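Local coordinates for protein enzyme subtilase SubTY from Bacillus sp. TY145 (Bacillus sp., PDB 5FFN) that probably hydrolyses peptide bonds in proteins as a subtilisin-like serine endopeptidase of the subtilase family, with bound calcium and sodium ions, at residues A32-G37 with R122-E127; L43-S48 with H72-A77. All coordinates share one frame; numbering follows the deposited sequence.

Contact 1. Residues A32-G37 with R122-E127; sequences AVLDTG and RHVADE
V124 meets A32 and L34, which stand two positions apart on strand 29-35, so that their side chains fall on the same face of the sheet. From its CB, which leaves the helix toward the strand, the valine forks into two methyls with different duties. Within this contact CG1, anti to the backbone N (chi1 173°), meets A32 alone, 4.2 Å from its CB. CG2, anti to the carbonyl carbon, carries most of the contact: it lies 3.9 Å from A32 CB and equally 3.9 Å from L34 CD1, bridging the short side chain and the long one. L34 offers just that one branch, and its chain runs askew to the valine rather than end-on. No hydrogen bond crosses; between these two segments the touching is purely van der Waals, and V124 is the helical residue that does it, as is usual where a helix covers a parallel sheet in an alpha/beta fold. Strand 29-35 pairs in parallel with strands 99-104 and 134-142. V124 touches Y103 on the first and V135 and I137 on the second, so helix 114-131 covers this face of the sheet, with V124 packed over three adjacent strands.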
ATOM      1  N   ALA A  32       8.885   8.013  -1.417  1.00 14.46           N
ATOM      2  CA  ALA A  32       8.975   7.921   0.039  1.00 13.69           C
ATOM      3  C   ALA A  32       8.119   6.744   0.519  1.00 12.51           C
ATOM      4  O   ALA A  32       6.872   6.777   0.453  1.00 12.19           O
ATOM      5  CB  ALA A  32       8.587   9.223   0.708  1.00 12.45           C
ATOM      6  N   VAL A  33       8.807   5.696   0.960  1.00 11.49           N
ATOM      7  CA  VAL A  33       8.147   4.496   1.482  1.00 11.91           C
ATOM      8  C   VAL A  33       8.084   4.629   2.994  1.00 12.86           C
ATOM      9  O   VAL A  33       9.119   4.481   3.715  1.00 11.37           O
ATOM     10  CB  VAL A  33       8.848   3.205   1.039  1.00 11.77           C
ATOM     11  CG1 VAL A  33       8.229   1.991   1.712  1.00 13.02           C
ATOM     12  CG2 VAL A  33       8.804   3.081  -0.476  1.00 11.59           C
ATOM     13  N   LEU A  34       6.876   4.912   3.473  1.00 12.13           N
ATOM     14  CA  LEU A  34       6.596   5.154   4.907  1.00 12.43           C
ATOM     15  C   LEU A  34       6.057   3.829   5.441  1.00 12.25           C
ATOM     16  O   LEU A  34       4.920   3.464   5.201  1.00 12.02           O
ATOM     17  CB  LEU A  34       5.608   6.310   5.104  1.00 12.07           C
ATOM     18  CG  LEU A  34       6.186   7.718   5.200  1.00 11.74           C
ATOM     19  CD1 LEU A  34       7.036   8.100   3.946  1.00 10.80           C
ATOM     20  CD2 LEU A  34       5.065   8.752   5.483  1.00 12.80           C
ATOM     21  N   ASP A  35       6.904   3.099   6.148  1.00 11.98           N
ATOM     22  CA  ASP A  35       6.628   1.718   6.404  1.00 11.49           C
ATOM     23  C   ASP A  35       7.440   1.170   7.587  1.00 12.87           C
ATOM     24  O   ASP A  35       7.825   1.927   8.493  1.00 12.98           O
ATOM     25  CB  ASP A  35       6.877   0.904   5.109  1.00 12.41           C
ATOM     26  CG  ASP A  35       5.973  -0.305   4.991  1.00 11.54           C
ATOM     27  OD1 ASP A  35       6.098  -1.229   5.819  1.00 11.99           O
ATOM     28  OD2 ASP A  35       5.135  -0.315   4.056  1.00 14.67           O
ATOM     29  N   THR A  36       7.677  -0.142   7.595  1.00 12.57           N
ATOM     30  CA  THR A  36       8.431  -0.790   8.695  1.00 13.72           C
ATOM     31  C   THR A  36       9.967  -0.564   8.657  1.00 14.68           C
ATOM     32  O   THR A  36      10.698  -1.157   9.451  1.00 14.47           O
ATOM     33  CB  THR A  36       8.158  -2.297   8.744  1.00 13.58           C
ATOM     34  OG1 THR A  36       8.660  -2.919   7.542  1.00 14.54           O
ATOM     35  CG2 THR A  36       6.693  -2.578   8.929  1.00 11.82           C
ATOM     36  N   GLY A  37      10.422   0.280   7.728  1.00 14.79           N
ATOM     37  CA  GLY A  37      11.836   0.477   7.395  1.00 15.34           C
ATOM     38  C   GLY A  37      12.115  -0.257   6.084  1.00 15.78           C
ATOM     39  O   GLY A  37      11.226  -0.918   5.519  1.00 14.13           O
ATOM     40  N   ARG A 122       4.420  14.945   6.974  1.00 11.86           N
ATOM     41  CA  ARG A 122       4.794  16.355   6.995  1.00 13.34           C
ATOM     42  C   ARG A 122       6.266  16.577   6.676  1.00 13.78           C
ATOM     43  O   ARG A 122       6.591  17.507   5.931  1.00 13.35           O
ATOM     44  CB  ARG A 122       4.446  16.978   8.336  1.00 14.10           C
ATOM     45  CG  ARG A 122       2.968  17.001   8.560  1.00 14.82           C
ATOM     46  CD  ARG A 122       2.594  17.587   9.903  1.00 18.14           C
ATOM     47  NE  ARG A 122       1.190  17.962   9.911  1.00 21.56           N
ATOM     48  CZ  ARG A 122       0.706  19.139   9.507  1.00 21.88           C
ATOM     49  NH1 ARG A 122       1.495  20.100   9.099  1.00 21.43           N
ATOM     50  NH2 ARG A 122      -0.596  19.345   9.557  1.00 26.58           N
ATOM     51  N   HIS A 123       7.119  15.700   7.198  1.00 12.91           N
ATOM     52  CA  HIS A 123       8.548  15.773   6.943  1.00 14.12           C
ATOM     53  C   HIS A 123       8.868  15.538   5.449  1.00 14.52           C
ATOM     54  O   HIS A 123       9.630  16.276   4.861  1.00 14.09           O
ATOM     55  CB  HIS A 123       9.295  14.824   7.862  1.00 14.00           C
ATOM     56  CG  HIS A 123      10.784  14.935   7.756  1.00 17.94           C
ATOM     57  ND1 HIS A 123      11.502  15.944   8.358  1.00 24.86           N
ATOM     58  CD2 HIS A 123      11.685  14.175   7.096  1.00 21.59           C
ATOM     59  CE1 HIS A 123      12.786  15.811   8.058  1.00 24.54           C
ATOM     60  NE2 HIS A 123      12.931  14.739   7.302  1.00 21.71           N
ATOM     61  N   VAL A 124       8.239  14.547   4.828  1.00 13.39           N
ATOM     62  CA  VAL A 124       8.375  14.367   3.380  1.00 13.49           C
ATOM     63  C   VAL A 124       8.084  15.680   2.643  1.00 12.32           C
ATOM     64  O   VAL A 124       8.868  16.091   1.790  1.00 12.75           O
ATOM     65  CB  VAL A 124       7.441  13.243   2.820  1.00 13.60           C
ATOM     66  CG1 VAL A 124       7.493  13.201   1.268  1.00 12.51           C
ATOM     67  CG2 VAL A 124       7.787  11.892   3.394  1.00 13.94           C
ATOM     68  N   ALA A 125       6.952  16.301   2.957  1.00 12.93           N
ATOM     69  CA  ALA A 125       6.496  17.538   2.306  1.00 12.79           C
ATOM     70  C   ALA A 125       7.517  18.662   2.490  1.00 13.51           C
ATOM     71  O   ALA A 125       7.877  19.351   1.529  1.00 12.72           O
ATOM     72  CB  ALA A 125       5.152  17.953   2.833  1.00 13.15           C
ATOM     73  N   ASP A 126       8.048  18.763   3.712  1.00 14.26           N
ATOM     74  CA  ASP A 126       9.060  19.777   4.022  1.00 15.78           C
ATOM     75  C   ASP A 126      10.346  19.516   3.253  1.00 16.17           C
ATOM     76  O   ASP A 126      10.921  20.444   2.687  1.00 16.61           O
ATOM     77  CB  ASP A 126       9.303  19.834   5.519  1.00 15.89           C
ATOM     78  CG  ASP A 126       8.157  20.490   6.276  1.00 15.73           C
ATOM     79  OD1 ASP A 126       7.319  21.181   5.690  1.00 17.98           O
ATOM     80  OD2 ASP A 126       8.086  20.326   7.500  1.00 17.79           O
ATOM     81  N   GLU A 127      10.760  18.256   3.188  1.00 16.34           N
ATOM     82  CA  GLU A 127      11.948  17.863   2.430  1.00 16.40           C
ATOM     83  C   GLU A 127      11.749  18.133   0.944  1.00 17.59           C
ATOM     84  O   GLU A 127      12.671  18.606   0.259  1.00 17.02           O
ATOM     85  CB  GLU A 127      12.293  16.395   2.650  1.00 16.48           C
ATOM     86  CG  GLU A 127      12.824  16.098   4.038  1.00 18.33           C
ATOM     87  CD  GLU A 127      14.220  16.655   4.249  1.00 23.10           C
ATOM     88  OE1 GLU A 127      15.154  16.249   3.549  1.00 22.00           O
ATOM     89  OE2 GLU A 127      14.345  17.535   5.102  1.00 25.06           O
TER

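Contact 2. Residues L43-S48 with H72-A77; sequences LDLAGS and HGTHVA
L45 pushes its branched end from the loop against two residues one turn apart on a helix, T74 and A77. The helix starts with H72 and G73, which lie by the end of strand 29-35 and take no part in meeting the loop. T74 is the first to do so. Its chi1 of -58° sets OG1 beside the backbone N and turns CG2 anti to it, toward L45 CD1 at 4.2 Å. H75 points its CB away from the loop, and V76 packs instead on the sheet and on helix 250-267. A77 then points its CB at the leucine, 4.4 Å from L45 CD1, and the other branch, L45 CD2, lies at the same 4.4 Å from A77 O. Behind the leucine, a type II turn from L45 to S48 closes with S48 N bonded to L45 O at 3.0 Å. The contact is thus apolar, leucine methyls against T74 CG2 and A77 CB, with a backbone oxygen also near one of them. Since no hydrogen bond crosses between the segments, it depends on shape and burial, while the polar branch of the threonine, OG1, is bonded to D68.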
ATOM      1  N   LEU A  43      20.702  -6.340  -2.339  1.00 20.68           N
ATOM      2  CA  LEU A  43      21.406  -6.223  -3.614  1.00 20.74           C
ATOM      3  C   LEU A  43      20.562  -5.528  -4.677  1.00 20.44           C
ATOM      4  O   LEU A  43      21.067  -4.777  -5.485  1.00 19.03           O
ATOM      5  CB  LEU A  43      21.814  -7.592  -4.106  1.00 21.51           C
ATOM      6  CG  LEU A  43      23.092  -8.159  -3.484  1.00 23.58           C
ATOM      7  CD1 LEU A  43      23.295  -9.547  -3.989  1.00 24.65           C
ATOM      8  CD2 LEU A  43      24.269  -7.289  -3.830  1.00 26.15           C
ATOM      9  N   ASP A  44      19.253  -5.743  -4.614  1.00 20.80           N
ATOM     10  CA  ASP A  44      18.335  -5.128  -5.585  1.00 20.18           C
ATOM     11  C   ASP A  44      17.876  -3.722  -5.213  1.00 20.19           C
ATOM     12  O   ASP A  44      17.207  -3.076  -6.000  1.00 18.10           O
ATOM     13  CB  ASP A  44      17.162  -6.072  -5.830  1.00 20.33           C
ATOM     14  CG  ASP A  44      17.592  -7.429  -6.356  1.00 21.12           C
ATOM     15  OD1 ASP A  44      18.739  -7.560  -6.884  1.00 21.90           O
ATOM     16  OD2 ASP A  44      16.792  -8.373  -6.275  1.00 16.69           O
ATOM     17  N   LEU A  45      18.237  -3.245  -4.018  1.00 18.43           N
ATOM     18  CA  LEU A  45      17.973  -1.880  -3.620  1.00 19.49           C
ATOM     19  C   LEU A  45      19.215  -1.004  -3.459  1.00 19.78           C
ATOM     20  O   LEU A  45      19.108   0.203  -3.264  1.00 20.79           O
ATOM     21  CB  LEU A  45      17.157  -1.883  -2.292  1.00 19.14           C
ATOM     22  CG  LEU A  45      15.843  -2.660  -2.296  1.00 18.93           C
ATOM     23  CD1 LEU A  45      15.176  -2.532  -0.926  1.00 18.57           C
ATOM     24  CD2 LEU A  45      14.885  -2.158  -3.398  1.00 19.12           C
ATOM     25  N   ALA A  46      20.405  -1.594  -3.573  1.00 21.39           N
ATOM     26  CA  ALA A  46      21.615  -0.910  -3.226  1.00 20.89           C
ATOM     27  C   ALA A  46      21.769   0.346  -4.020  1.00 20.46           C
ATOM     28  O   ALA A  46      21.556   0.345  -5.225  1.00 21.65           O
ATOM     29  CB  ALA A  46      22.821  -1.836  -3.408  1.00 21.03           C
ATOM     30  N   GLY A  47      22.113   1.421  -3.322  1.00 20.66           N
ATOM     31  CA  GLY A  47      22.370   2.722  -3.923  1.00 21.61           C
ATOM     32  C   GLY A  47      21.126   3.526  -4.238  1.00 21.41           C
ATOM     33  O   GLY A  47      21.211   4.701  -4.657  1.00 22.92           O
ATOM     34  N   SER A  48      19.959   2.955  -3.972  1.00 22.35           N
ATOM     35  CA  SER A  48      18.706   3.682  -4.237  1.00 22.39           C
ATOM     36  C   SER A  48      18.295   4.623  -3.119  1.00 21.93           C
ATOM     37  O   SER A  48      17.673   5.651  -3.380  1.00 21.52           O
ATOM     38  CB  SER A  48      17.554   2.712  -4.543  0.50 22.73           C
ATOM     39  OG  SER A  48      17.235   1.859  -3.446  0.50 23.81           O
ATOM     40  N   HIS A  72       7.986  -6.261   5.519  1.00 14.80           N
ATOM     41  CA  HIS A  72       6.934  -5.568   4.776  1.00 14.08           C
ATOM     42  C   HIS A  72       7.473  -4.335   4.046  1.00 13.81           C
ATOM     43  O   HIS A  72       7.298  -4.217   2.819  1.00 14.53           O
ATOM     44  CB  HIS A  72       5.786  -5.246   5.760  1.00 14.11           C
ATOM     45  CG  HIS A  72       4.606  -4.576   5.126  1.00 10.80           C
ATOM     46  ND1 HIS A  72       4.534  -3.215   4.965  1.00 11.21           N
ATOM     47  CD2 HIS A  72       3.441  -5.078   4.670  1.00 13.15           C
ATOM     48  CE1 HIS A  72       3.372  -2.913   4.404  1.00 13.21           C
ATOM     49  NE2 HIS A  72       2.694  -4.025   4.212  1.00 11.91           N
ATOM     50  N   GLY A  73       8.183  -3.439   4.747  1.00 12.89           N
ATOM     51  CA  GLY A  73       8.707  -2.228   4.120  1.00 13.33           C
ATOM     52  C   GLY A  73       9.709  -2.512   3.008  1.00 14.25           C
ATOM     53  O   GLY A  73       9.729  -1.830   1.981  1.00 14.13           O
ATOM     54  N   THR A  74      10.546  -3.530   3.220  1.00 14.41           N
ATOM     55  CA  THR A  74      11.501  -3.960   2.170  1.00 15.03           C
ATOM     56  C   THR A  74      10.819  -4.500   0.911  1.00 13.65           C
ATOM     57  O   THR A  74      11.239  -4.175  -0.224  1.00 14.68           O
ATOM     58  CB  THR A  74      12.513  -4.997   2.740  1.00 14.92           C
ATOM     59  OG1 THR A  74      13.187  -4.378   3.831  1.00 14.76           O
ATOM     60  CG2 THR A  74      13.554  -5.414   1.644  1.00 16.78           C
ATOM     61  N   HIS A  75       9.745  -5.238   1.130  1.00 13.72           N
ATOM     62  CA  HIS A  75       8.941  -5.868   0.122  1.00 13.31           C
ATOM     63  C   HIS A  75       8.254  -4.762  -0.725  1.00 13.40           C
ATOM     64  O   HIS A  75       8.347  -4.739  -1.950  1.00 11.65           O
ATOM     65  CB  HIS A  75       7.966  -6.826   0.790  1.00 13.72           C
ATOM     66  CG  HIS A  75       7.298  -7.761  -0.147  1.00 13.45           C
ATOM     67  ND1 HIS A  75       6.219  -7.395  -0.925  1.00 13.17           N
ATOM     68  CD2 HIS A  75       7.598  -9.033  -0.492  1.00 13.88           C
ATOM     69  CE1 HIS A  75       5.870  -8.413  -1.690  1.00 15.33           C
ATOM     70  NE2 HIS A  75       6.686  -9.428  -1.436  1.00 14.37           N
ATOM     71  N   VAL A  76       7.645  -3.818  -0.043  1.00 13.08           N
ATOM     72  CA  VAL A  76       6.975  -2.694  -0.681  1.00 13.02           C
ATOM     73  C   VAL A  76       7.958  -1.874  -1.543  1.00 13.37           C
ATOM     74  O   VAL A  76       7.702  -1.578  -2.702  1.00 13.23           O
ATOM     75  CB  VAL A  76       6.240  -1.839   0.414  1.00 11.82           C
ATOM     76  CG1 VAL A  76       5.839  -0.517  -0.128  1.00 12.24           C
ATOM     77  CG2 VAL A  76       5.043  -2.583   0.962  1.00 12.67           C
ATOM     78  N   ALA A  77       9.120  -1.567  -0.989  1.00 12.75           N
ATOM     79  CA  ALA A  77      10.087  -0.776  -1.666  1.00 12.97           C
ATOM     80  C   ALA A  77      10.545  -1.495  -2.959  1.00 12.92           C
ATOM     81  O   ALA A  77      10.753  -0.834  -3.999  1.00 15.43           O
ATOM     82  CB  ALA A  77      11.240  -0.486  -0.747  1.00 12.85           C
TER

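Overall arrangement
The two contacts pack the surroundings of the presumed catalytic centre from different parts of the fold. Their centres lie about 15 Å apart, and contact 2 is nested along the chain inside the loop that contact 1 closes. Contact 1 lies on one face of the central sheet, where A32 and L34 point at helix 114-131; V33 serves the other face, where V76 of helix 72-81 packs, and contact 2 lies on another side of that helix. They meet where D35 OD1 lies 2.7 Å from H72 ND1 and T36 OG1 lies 2.9 Å from G73 N, both probable hydrogen bonds. Strand end and helix start thus bring together the acid and histidine of the presumed Ser-His-Asp triad, with S251 coming from helix 250-267.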